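Local coordinates for glucose-binding protein (Thermus thermophilus HB27, PDB 2B3F) that binds glucose or galactose as a periplasmic sugar-binding protein and probably delivers the sugar to a binding-protein-dependent transport system, at residues H119-M124 with Q169-E174; L222-A227 with G242-G247; M249-K254 with N309-S314. All blocks are in the same frame, centred on the assembly; numbering follows the deposited sequence.

Contact 1. Residues H119-M124 with Q169-E174; sequences HRSNVM and QQHLWE. With GAL (beta-D-galactopyranose), chain G.
S121 turns its carbonyl oxygen to H171 and its hydroxyl to E174, and these three residues account for nearly all of the 126 Å² buried here. H171 NE2 donates to S121 O at 2.8 Å with an N-H...O angle of 150°; the bond is moderately bent, the oxygen lying 18° out of the imidazole plane. The serine hydroxyl is placed differently: S121 OG sits over one face of the same ring, 3.1 Å from H171 CE1. OG stands anti to the serine's own backbone N (chi1 174°), the torsion that sends it toward the helix, where it donates to E174 OE2 at 2.6 Å on the carboxylate's anti lone pair. E174, extended beyond CG, and H171, three residues earlier on the helix, hold S121 by two different atoms. A water adds a third tie, donating to S121 OG and to H171 O, each at 2.8 Å. The glutamate is held further: OE2 also bonds S345 OG, and OE1 takes the backbone N of V347. H348 bonds H171 ND1 through its NE2 and galactose through its ND1, which puts H171 in the second shell, behind a sugar-binding histidine. Within 119-124, R120 NE donates to N122 OD1 at 3.1 Å; N122 is the centre of an inverse gamma turn. This turn separates strand 119-120, paired with strand 272-280 in the larger sheet, from strand 123-126 of the four-stranded sheet, and helix 166-190 packs against the chain just where it passes from one sheet to the other.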
loop_
_atom_site.group_PDB
_atom_site.type_symbol
_atom_site.label_atom_id
_atom_site.label_comp_id
_atom_site.label_asym_id
_atom_site.label_seq_id
_atom_site.Cartn_x
_atom_site.Cartn_y
_atom_site.Cartn_z
ATOM N N HIS A 119 -5.426 -0.270 -3.605
ATOM C CA HIS A 119 -4.836 1.007 -3.229
ATOM C C HIS A 119 -3.763 1.404 -4.256
ATOM O O HIS A 119 -3.157 0.557 -4.932
ATOM C CB HIS A 119 -4.182 0.964 -1.830
ATOM C CG HIS A 119 -5.100 1.241 -0.665
ATOM N ND1 HIS A 119 -5.709 2.458 -0.452
ATOM C CD2 HIS A 119 -5.435 0.465 0.397
ATOM C CE1 HIS A 119 -6.388 2.410 0.686
ATOM N NE2 HIS A 119 -6.240 1.210 1.216
ATOM N N ARG A 120 -3.523 2.704 -4.334
ATOM C CA ARG A 120 -2.467 3.285 -5.149
ATOM C C ARG A 120 -1.379 3.832 -4.223
ATOM O O ARG A 120 -1.688 4.571 -3.272
ATOM C CB ARG A 120 -3.018 4.448 -5.952
ATOM C CG ARG A 120 -2.041 4.981 -6.960
ATOM C CD ARG A 120 -2.694 5.981 -7.869
ATOM N NE ARG A 120 -1.799 6.393 -8.929
ATOM C CZ ARG A 120 -2.169 7.172 -9.938
ATOM N NH1 ARG A 120 -3.400 7.619 -10.000
ATOM N NH2 ARG A 120 -1.314 7.484 -10.889
ATOM N N SER A 121 -0.136 3.493 -4.534
ATOM C CA SER A 121 1.007 3.928 -3.755
ATOM C C SER A 121 1.477 5.337 -4.147
ATOM O O SER A 121 1.795 6.153 -3.265
ATOM C CB SER A 121 2.164 2.937 -3.911
ATOM O OG SER A 121 3.330 3.441 -3.266
ATOM N N ASN A 122 1.537 5.616 -5.449
ATOM C CA ASN A 122 2.220 6.814 -5.954
ATOM C C ASN A 122 1.296 8.032 -6.073
ATOM O O ASN A 122 0.995 8.489 -7.201
ATOM C CB ASN A 122 2.931 6.510 -7.283
ATOM C CG ASN A 122 1.970 6.057 -8.411
ATOM O OD1 ASN A 122 1.034 5.285 -8.190
ATOM N ND2 ASN A 122 2.210 6.561 -9.616
ATOM N N VAL A 123 0.855 8.552 -4.921
ATOM C CA VAL A 123 0.049 9.758 -4.895
ATOM C C VAL A 123 0.722 10.835 -4.053
ATOM O O VAL A 123 1.252 10.568 -2.964
ATOM C CB VAL A 123 -1.394 9.509 -4.365
ATOM C CG1 VAL A 123 -2.253 10.757 -4.560
ATOM C CG2 VAL A 123 -2.019 8.282 -5.079
ATOM N N MET A 124 0.675 12.059 -4.579
ATOM C CA MET A 124 1.173 13.237 -3.899
ATOM C C MET A 124 -0.030 14.068 -3.470
ATOM O O MET A 124 -0.890 14.420 -4.309
ATOM C CB MET A 124 2.079 14.069 -4.833
ATOM C CG MET A 124 2.622 15.361 -4.194
ATOM S SD MET A 124 3.678 16.290 -5.339
ATOM C CE MET A 124 2.547 16.709 -6.666
ATOM N N GLN A 169 9.455 6.224 4.394
ATOM C CA GLN A 169 10.625 6.618 3.619
ATOM C C GLN A 169 10.831 5.637 2.468
ATOM O O GLN A 169 11.125 6.042 1.355
ATOM C CB GLN A 169 11.854 6.690 4.515
ATOM C CG GLN A 169 11.707 7.676 5.660
ATOM C CD GLN A 169 12.652 7.374 6.830
ATOM O OE1 GLN A 169 13.671 6.675 6.669
ATOM N NE2 GLN A 169 12.282 7.852 8.026
ATOM N N GLN A 170 10.640 4.354 2.740
ATOM C CA GLN A 170 10.630 3.334 1.687
ATOM C C GLN A 170 9.521 3.635 0.681
ATOM O O GLN A 170 9.719 3.505 -0.523
ATOM C CB GLN A 170 10.400 1.960 2.269
ATOM C CG GLN A 170 11.455 1.441 3.276
ATOM C CD GLN A 170 11.112 0.036 3.723
ATOM O OE1 GLN A 170 10.814 -0.820 2.890
ATOM N NE2 GLN A 170 11.127 -0.209 5.026
ATOM N N HIS A 171 8.359 4.032 1.199
ATOM C CA HIS A 171 7.204 4.387 0.389
ATOM C C HIS A 171 7.528 5.516 -0.575
ATOM O O HIS A 171 7.236 5.438 -1.753
ATOM C CB HIS A 171 6.010 4.770 1.258
ATOM C CG HIS A 171 4.743 4.872 0.479
ATOM N ND1 HIS A 171 3.779 3.885 0.494
ATOM C CD2 HIS A 171 4.312 5.822 -0.386
ATOM C CE1 HIS A 171 2.797 4.237 -0.322
ATOM N NE2 HIS A 171 3.090 5.412 -0.858
ATOM N N LEU A 172 8.139 6.573 -0.050
ATOM C CA LEU A 172 8.619 7.658 -0.892
ATOM C C LEU A 172 9.610 7.149 -1.951
ATOM O O LEU A 172 9.510 7.506 -3.130
ATOM C CB LEU A 172 9.311 8.686 -0.021
ATOM C CG LEU A 172 10.002 9.820 -0.735
ATOM C CD1 LEU A 172 9.024 10.649 -1.572
ATOM C CD2 LEU A 172 10.685 10.666 0.370
ATOM N N TRP A 173 10.543 6.300 -1.531
ATOM C CA TRP A 173 11.558 5.753 -2.425
ATOM C C TRP A 173 10.936 5.024 -3.630
ATOM O O TRP A 173 11.390 5.200 -4.739
ATOM C CB TRP A 173 12.500 4.794 -1.697
ATOM C CG TRP A 173 13.613 4.261 -2.565
ATOM C CD1 TRP A 173 14.854 4.824 -2.762
ATOM C CD2 TRP A 173 13.600 3.060 -3.368
ATOM N NE1 TRP A 173 15.596 4.058 -3.624
ATOM C CE2 TRP A 173 14.865 2.967 -4.010
ATOM C CE3 TRP A 173 12.650 2.061 -3.602
ATOM C CZ2 TRP A 173 15.198 1.907 -4.863
ATOM C CZ3 TRP A 173 12.976 1.013 -4.447
ATOM C CH2 TRP A 173 14.244 0.948 -5.077
ATOM N N GLU A 174 9.872 4.247 -3.424
ATOM C CA GLU A 174 9.333 3.480 -4.576
ATOM C C GLU A 174 8.725 4.413 -5.626
ATOM O O GLU A 174 8.788 4.129 -6.820
ATOM C CB GLU A 174 8.413 2.330 -4.176
ATOM C CG GLU A 174 7.092 2.660 -3.530
ATOM C CD GLU A 174 6.311 1.390 -3.160
ATOM O OE1 GLU A 174 6.930 0.291 -3.104
ATOM O OE2 GLU A 174 5.097 1.504 -2.904
HETATM C C1 GAL G . -0.809 -0.815 3.554
HETATM C C2 GAL G . -2.196 -1.471 3.530
HETATM C C3 GAL G . -3.314 -0.443 3.651
HETATM C C4 GAL G . -3.089 0.478 4.852
HETATM C C5 GAL G . -1.629 0.989 4.818
HETATM C C6 GAL G . -1.248 1.918 5.982
HETATM O O1 GAL G . 0.205 -1.772 3.512
HETATM O O2 GAL G . -2.322 -2.254 2.332
HETATM O O3 GAL G . -4.566 -1.099 3.785
HETATM O O4 GAL G . -3.378 -0.261 6.009
HETATM O O5 GAL G . -0.703 -0.071 4.773
HETATM O O6 GAL G . -1.137 1.196 7.172
HETATM O O HOH W 1 5.023 5.676 -3.484
#

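Contact 2. Residues L222-A227 with G242-G247; sequences LSWQQA and GDWAAG. With GAL (beta-D-galactopyranose), chain G.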
loop_
_atom_site.group_PDB
_atom_site.type_symbol
_atom_site.label_atom_id
_atom_site.label_comp_id
_atom_site.label_asym_id
_atom_site.label_seq_id
_atom_site.Cartn_x
_atom_site.Cartn_y
_atom_site.Cartn_z
ATOM N N LEU A 222 7.425 9.736 13.460
ATOM C CA LEU A 222 6.048 10.093 13.100
ATOM C C LEU A 222 5.325 8.954 12.372
ATOM O O LEU A 222 5.908 8.288 11.541
ATOM C CB LEU A 222 6.005 11.317 12.191
ATOM C CG LEU A 222 6.700 12.611 12.654
ATOM C CD1 LEU A 222 6.355 13.724 11.662
ATOM C CD2 LEU A 222 6.332 12.983 14.055
ATOM N N SER A 223 4.053 8.769 12.692
ATOM C CA SER A 223 3.194 7.885 11.907
ATOM C C SER A 223 2.875 8.468 10.523
ATOM O O SER A 223 3.035 9.658 10.264
ATOM C CB SER A 223 1.894 7.643 12.665
ATOM O OG SER A 223 1.115 8.812 12.643
ATOM N N TRP A 224 2.340 7.631 9.614
ATOM C CA TRP A 224 1.915 8.155 8.335
ATOM C C TRP A 224 0.817 9.201 8.492
ATOM O O TRP A 224 0.841 10.180 7.773
ATOM C CB TRP A 224 1.513 7.045 7.351
ATOM C CG TRP A 224 0.196 6.360 7.622
ATOM C CD1 TRP A 224 -0.002 5.181 8.263
ATOM C CD2 TRP A 224 -1.101 6.806 7.204
ATOM N NE1 TRP A 224 -1.343 4.855 8.274
ATOM C CE2 TRP A 224 -2.035 5.857 7.655
ATOM C CE3 TRP A 224 -1.564 7.935 6.520
ATOM C CZ2 TRP A 224 -3.406 5.997 7.424
ATOM C CZ3 TRP A 224 -2.920 8.079 6.319
ATOM C CH2 TRP A 224 -3.819 7.112 6.757
ATOM N N GLN A 225 -0.092 9.014 9.450
ATOM C CA GLN A 225 -1.160 9.995 9.683
ATOM C C GLN A 225 -0.588 11.337 10.146
ATOM O O GLN A 225 -1.003 12.385 9.692
ATOM C CB GLN A 225 -2.160 9.499 10.702
ATOM C CG GLN A 225 -2.925 8.218 10.290
ATOM C CD GLN A 225 -2.316 6.948 10.828
ATOM O OE1 GLN A 225 -1.080 6.822 10.950
ATOM N NE2 GLN A 225 -3.181 5.982 11.186
ATOM N N GLN A 226 0.402 11.278 11.029
ATOM C CA GLN A 226 1.050 12.523 11.497
ATOM C C GLN A 226 1.748 13.276 10.376
ATOM O O GLN A 226 1.772 14.497 10.361
ATOM C CB GLN A 226 2.043 12.219 12.616
ATOM C CG GLN A 226 1.363 11.906 13.913
ATOM C CD GLN A 226 2.315 11.649 15.039
ATOM O OE1 GLN A 226 3.185 10.781 14.956
ATOM N NE2 GLN A 226 2.160 12.414 16.124
ATOM N N ALA A 227 2.338 12.544 9.433
ATOM C CA ALA A 227 2.946 13.180 8.272
ATOM C C ALA A 227 1.858 13.847 7.374
ATOM O O ALA A 227 2.045 14.944 6.860
ATOM C CB ALA A 227 3.763 12.179 7.488
ATOM N N GLY A 242 0.186 6.414 0.048
ATOM C CA GLY A 242 -0.943 5.694 -0.536
ATOM C C GLY A 242 -2.267 6.354 -0.238
ATOM O O GLY A 242 -2.387 7.137 0.712
ATOM N N ASP A 243 -3.295 5.997 -1.006
ATOM C CA ASP A 243 -4.587 6.661 -0.892
ATOM C C ASP A 243 -5.443 6.276 0.312
ATOM O O ASP A 243 -6.559 6.793 0.478
ATOM C CB ASP A 243 -5.382 6.652 -2.221
ATOM C CG ASP A 243 -5.428 5.297 -2.930
ATOM O OD1 ASP A 243 -5.084 4.234 -2.363
ATOM O OD2 ASP A 243 -5.809 5.315 -4.125
ATOM N N TRP A 244 -4.898 5.461 1.211
ATOM C CA TRP A 244 -5.462 5.404 2.568
ATOM C C TRP A 244 -5.448 6.824 3.180
ATOM O O TRP A 244 -6.219 7.127 4.087
ATOM C CB TRP A 244 -4.720 4.417 3.477
ATOM C CG TRP A 244 -3.220 4.458 3.402
ATOM C CD1 TRP A 244 -2.357 5.167 4.199
ATOM C CD2 TRP A 244 -2.397 3.676 2.522
ATOM N NE1 TRP A 244 -1.047 4.894 3.838
ATOM C CE2 TRP A 244 -1.053 3.993 2.800
ATOM C CE3 TRP A 244 -2.677 2.758 1.495
ATOM C CZ2 TRP A 244 0.009 3.405 2.106
ATOM C CZ3 TRP A 244 -1.630 2.191 0.807
ATOM C CH2 TRP A 244 -0.303 2.500 1.109
ATOM N N ALA A 245 -4.574 7.684 2.667
ATOM C CA ALA A 245 -4.521 9.104 3.110
ATOM C C ALA A 245 -5.799 9.847 2.760
ATOM O O ALA A 245 -6.281 10.634 3.562
ATOM C CB ALA A 245 -3.316 9.811 2.520
ATOM N N ALA A 246 -6.376 9.558 1.587
ATOM C CA ALA A 246 -7.656 10.153 1.222
ATOM C C ALA A 246 -8.751 9.698 2.191
ATOM O O ALA A 246 -9.556 10.520 2.637
ATOM C CB ALA A 246 -8.023 9.834 -0.234
ATOM N N GLY A 247 -8.774 8.415 2.549
ATOM C CA GLY A 247 -9.723 7.901 3.531
ATOM C C GLY A 247 -9.576 8.609 4.860
ATOM O O GLY A 247 -10.554 8.994 5.473
HETATM C C1 GAL G . -0.809 -0.815 3.554
HETATM C C2 GAL G . -2.196 -1.471 3.530
HETATM C C3 GAL G . -3.314 -0.443 3.651
HETATM C C4 GAL G . -3.089 0.478 4.852
HETATM C C5 GAL G . -1.629 0.989 4.818
HETATM C C6 GAL G . -1.248 1.918 5.982
HETATM O O1 GAL G . 0.205 -1.772 3.512
HETATM O O2 GAL G . -2.322 -2.254 2.332
HETATM O O3 GAL G . -4.566 -1.099 3.785
HETATM O O4 GAL G . -3.378 -0.261 6.009
HETATM O O5 GAL G . -0.703 -0.071 4.773
HETATM O O6 GAL G . -1.137 1.196 7.172
#
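The six-membered ring of W224 offers one face to W244 CD1, which stands 3.3 Å above its plane, while Q225 CD lies over the opposite face, near the rim. W244 in turn has G242 CA against one face and galactose C5 on the other, 3.6 Å above the plane and over the ring centre; at its edge lies W224. The pair is therefore a T-shaped (edge-to-face) stack in which W244 supplies the edge: the six-membered ring of W224 and the five-membered ring of W244 have centroids 4.4 Å apart and planes at 78°. W244 CD1 makes the closest approach, 3.5 Å from W224 CZ2. Both indoles have CG between their backbone N and carbonyl carbon (chi1 74° in W224, 44° in W244), which turns each ring toward the other helix. The far end of W224 rests on A245, with CZ3 3.7 Å from A245 CA. S223 and Q226 fix the start of helix 224-233 by a capping box, Q226 N giving a 3.0 Å bond to S223 OG. W224 NE1 is spent on E13 OE1, which also bonds the sugar, and the same nitrogen lies 3.7 Å from galactose C6. W244 NE1 is buried with no partner in the model. The contact is thus apolar and aromatic, with no hydrogen bond across it: W244 gives the pyranose a flat CH-pi platform, as is common in sugar-binding proteins, W224 packs its face against the edge of that platform, and its NE1 bond probably helps to orient the E13 carboxylate.

Contact 3. Residues M249-K254 with N309-S314; sequences MTTTLK and NPLKGS. With GAL (beta-D-galactopyranose), chain G.
Helix 244-252, in a wider pi-type turn at 249-252, meets the last turn of helix 302-312 at the margin of the galactose site, with T251 and L311 the nearest residues across the contact (5.8 Å between their CA atoms). T251 OG1 donates to L311 O at 2.7 Å, in the carbonyl plane and on a lone pair, with a C=O...O angle of 115°. The threonine's torsion explains the aim: OG1 lies anti to the carbonyl carbon (chi1 -62°), while the methyl CG2, anti to the backbone N, comes to 4.1 Å from L311 CD2. The two side chains run at about a right angle to each other. A water supplements the bond on the preceding residue of each segment, 2.6 Å from T250 OG1 and donating to P310 O at 2.6 Å. Both carbonyls sit where helix 302-312 is ending, consistent with carbonyls at a helix end accepting from a neighbouring helix. Beyond them, G313 leaves helical angles with positive phi (102°) and S314 OG turns back to bond N309 OD1. L311 also packs on A16 and A19 of helix 15-27, which places it between that helix and helix 244-252. K312 points its CB away from segment 249-254, and its chain, bent at chi2 and chi4, brings NZ to galactose O3 at 2.9 Å, with H119 NE2 as a second partner. K312 thus supplies a sugar-binding amine from the end of helix 302-312, consistent with a periplasmic binding protein, whose ligand lies in the cleft between two lobes.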
loop_
_atom_site.group_PDB
_atom_site.type_symbol
_atom_site.label_atom_id
_atom_site.label_comp_id
_atom_site.label_asym_id
_atom_site.label_seq_id
_atom_site.Cartn_x
_atom_site.Cartn_y
_atom_site.Cartn_z
ATOM N N MET A 249 -8.278 11.650 5.494
ATOM C CA MET A 249 -8.679 13.043 5.375
ATOM C C MET A 249 -10.210 13.234 5.253
ATOM O O MET A 249 -10.743 14.253 5.701
ATOM C CB MET A 249 -7.926 13.700 4.211
ATOM C CG MET A 249 -6.464 13.966 4.532
ATOM S SD MET A 249 -5.595 14.969 3.335
ATOM C CE MET A 249 -5.262 13.733 2.075
ATOM N N THR A 250 -10.911 12.282 4.634
ATOM C CA THR A 250 -12.362 12.404 4.473
ATOM C C THR A 250 -13.099 11.747 5.610
ATOM O O THR A 250 -13.891 12.400 6.271
ATOM C CB THR A 250 -12.865 11.811 3.123
ATOM O OG1 THR A 250 -12.466 10.433 3.022
ATOM C CG2 THR A 250 -12.319 12.588 1.944
ATOM N N THR A 251 -12.845 10.468 5.862
ATOM C CA THR A 251 -13.572 9.743 6.899
ATOM C C THR A 251 -13.289 10.267 8.305
ATOM O O THR A 251 -14.204 10.411 9.111
ATOM C CB THR A 251 -13.288 8.220 6.793
ATOM O OG1 THR A 251 -13.750 7.762 5.513
ATOM C CG2 THR A 251 -13.968 7.404 7.878
ATOM N N THR A 252 -12.024 10.525 8.601
ATOM C CA THR A 252 -11.642 10.928 9.955
ATOM C C THR A 252 -11.670 12.463 10.104
ATOM O O THR A 252 -12.267 12.983 11.042
ATOM C CB THR A 252 -10.262 10.311 10.346
ATOM O OG1 THR A 252 -10.389 8.882 10.463
ATOM C CG2 THR A 252 -9.772 10.856 11.693
ATOM N N LEU A 253 -11.030 13.176 9.190
ATOM C CA LEU A 253 -10.908 14.637 9.316
ATOM C C LEU A 253 -12.042 15.429 8.667
ATOM O O LEU A 253 -12.120 16.644 8.875
ATOM C CB LEU A 253 -9.577 15.129 8.760
ATOM C CG LEU A 253 -8.301 14.571 9.402
ATOM C CD1 LEU A 253 -7.098 15.239 8.784
ATOM C CD2 LEU A 253 -8.282 14.720 10.906
ATOM N N LYS A 254 -12.884 14.769 7.872
ATOM C CA LYS A 254 -14.067 15.399 7.256
ATOM C C LYS A 254 -13.722 16.541 6.285
ATOM O O LYS A 254 -14.511 17.475 6.097
ATOM C CB LYS A 254 -15.040 15.883 8.333
ATOM C CG LYS A 254 -15.421 14.860 9.365
ATOM C CD LYS A 254 -15.885 13.565 8.758
ATOM C CE LYS A 254 -16.482 12.621 9.772
ATOM N NZ LYS A 254 -15.727 12.586 11.035
ATOM N N ASN A 309 -14.948 0.348 0.913
ATOM C CA ASN A 309 -13.910 1.115 0.233
ATOM C C ASN A 309 -14.107 2.617 0.200
ATOM O O ASN A 309 -13.146 3.355 0.332
ATOM C CB ASN A 309 -13.565 0.523 -1.141
ATOM C CG ASN A 309 -12.818 -0.781 -1.011
ATOM O OD1 ASN A 309 -11.760 -0.828 -0.378
ATOM N ND2 ASN A 309 -13.368 -1.858 -1.565
ATOM N N PRO A 310 -15.350 3.099 0.043
ATOM C CA PRO A 310 -15.522 4.558 0.139
ATOM C C PRO A 310 -15.009 5.178 1.465
ATOM O O PRO A 310 -14.567 6.334 1.476
ATOM C CB PRO A 310 -17.041 4.743 -0.025
ATOM C CG PRO A 310 -17.467 3.532 -0.861
ATOM C CD PRO A 310 -16.605 2.409 -0.319
ATOM N N LEU A 311 -15.079 4.421 2.549
ATOM C CA LEU A 311 -14.533 4.858 3.846
ATOM C C LEU A 311 -13.002 4.802 3.891
ATOM O O LEU A 311 -12.348 5.605 4.571
ATOM C CB LEU A 311 -15.087 3.992 4.969
ATOM C CG LEU A 311 -16.596 4.099 5.197
ATOM C CD1 LEU A 311 -17.096 2.985 6.134
ATOM C CD2 LEU A 311 -16.910 5.479 5.775
ATOM N N LYS A 312 -12.441 3.843 3.171
ATOM C CA LYS A 312 -11.003 3.509 3.243
ATOM C C LYS A 312 -10.087 4.407 2.421
ATOM O O LYS A 312 -8.931 4.612 2.806
ATOM C CB LYS A 312 -10.813 2.066 2.778
ATOM C CG LYS A 312 -9.439 1.458 3.009
ATOM C CD LYS A 312 -9.121 1.166 4.440
ATOM C CE LYS A 312 -7.943 0.199 4.532
ATOM N NZ LYS A 312 -6.707 0.820 3.962
ATOM N N GLY A 313 -10.553 4.876 1.269
ATOM C CA GLY A 313 -9.742 5.658 0.344
ATOM C C GLY A 313 -9.233 4.842 -0.847
ATOM O O GLY A 313 -8.777 5.392 -1.832
ATOM N N SER A 314 -9.310 3.529 -0.719
ATOM C CA SER A 314 -9.044 2.594 -1.808
ATOM C C SER A 314 -10.276 2.542 -2.704
ATOM O O SER A 314 -11.344 3.027 -2.343
ATOM C CB SER A 314 -8.790 1.188 -1.266
ATOM O OG SER A 314 -9.651 0.851 -0.192
HETATM C C1 GAL G . -0.809 -0.815 3.554
HETATM C C2 GAL G . -2.196 -1.471 3.530
HETATM C C3 GAL G . -3.314 -0.443 3.651
HETATM C C4 GAL G . -3.089 0.478 4.852
HETATM C C5 GAL G . -1.629 0.989 4.818
HETATM C C6 GAL G . -1.248 1.918 5.982
HETATM O O1 GAL G . 0.205 -1.772 3.512
HETATM O O2 GAL G . -2.322 -2.254 2.332
HETATM O O3 GAL G . -4.566 -1.099 3.785
HETATM O O4 GAL G . -3.378 -0.261 6.009
HETATM O O5 GAL G . -0.703 -0.071 4.773
HETATM O O6 GAL G . -1.137 1.196 7.172
HETATM O O HOH W 2 -12.696 8.045 2.017
#

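The contacts follow one another along the chain, with 119-174 complete before 222-247 and that before 249-314. Their centres lie about 11 Å apart for contacts 1 and 2 and for 2 and 3, and about 18 Å for 1 and 3. Helix 244-252 serves both contacts 2 and 3, its start carrying W244 and its far end T251. Contacts 1 and 2 are joined where D243 OD1 lies 2.7 Å from H119 ND1, and contacts 1 and 3 where H119 NE2 lies 2.8 Å from K312 NZ. A run of polar contacts, D243 to H119 to K312, thus passes through all three toward galactose, which each contact touches, consistent with jointly shaping one sugar pocket.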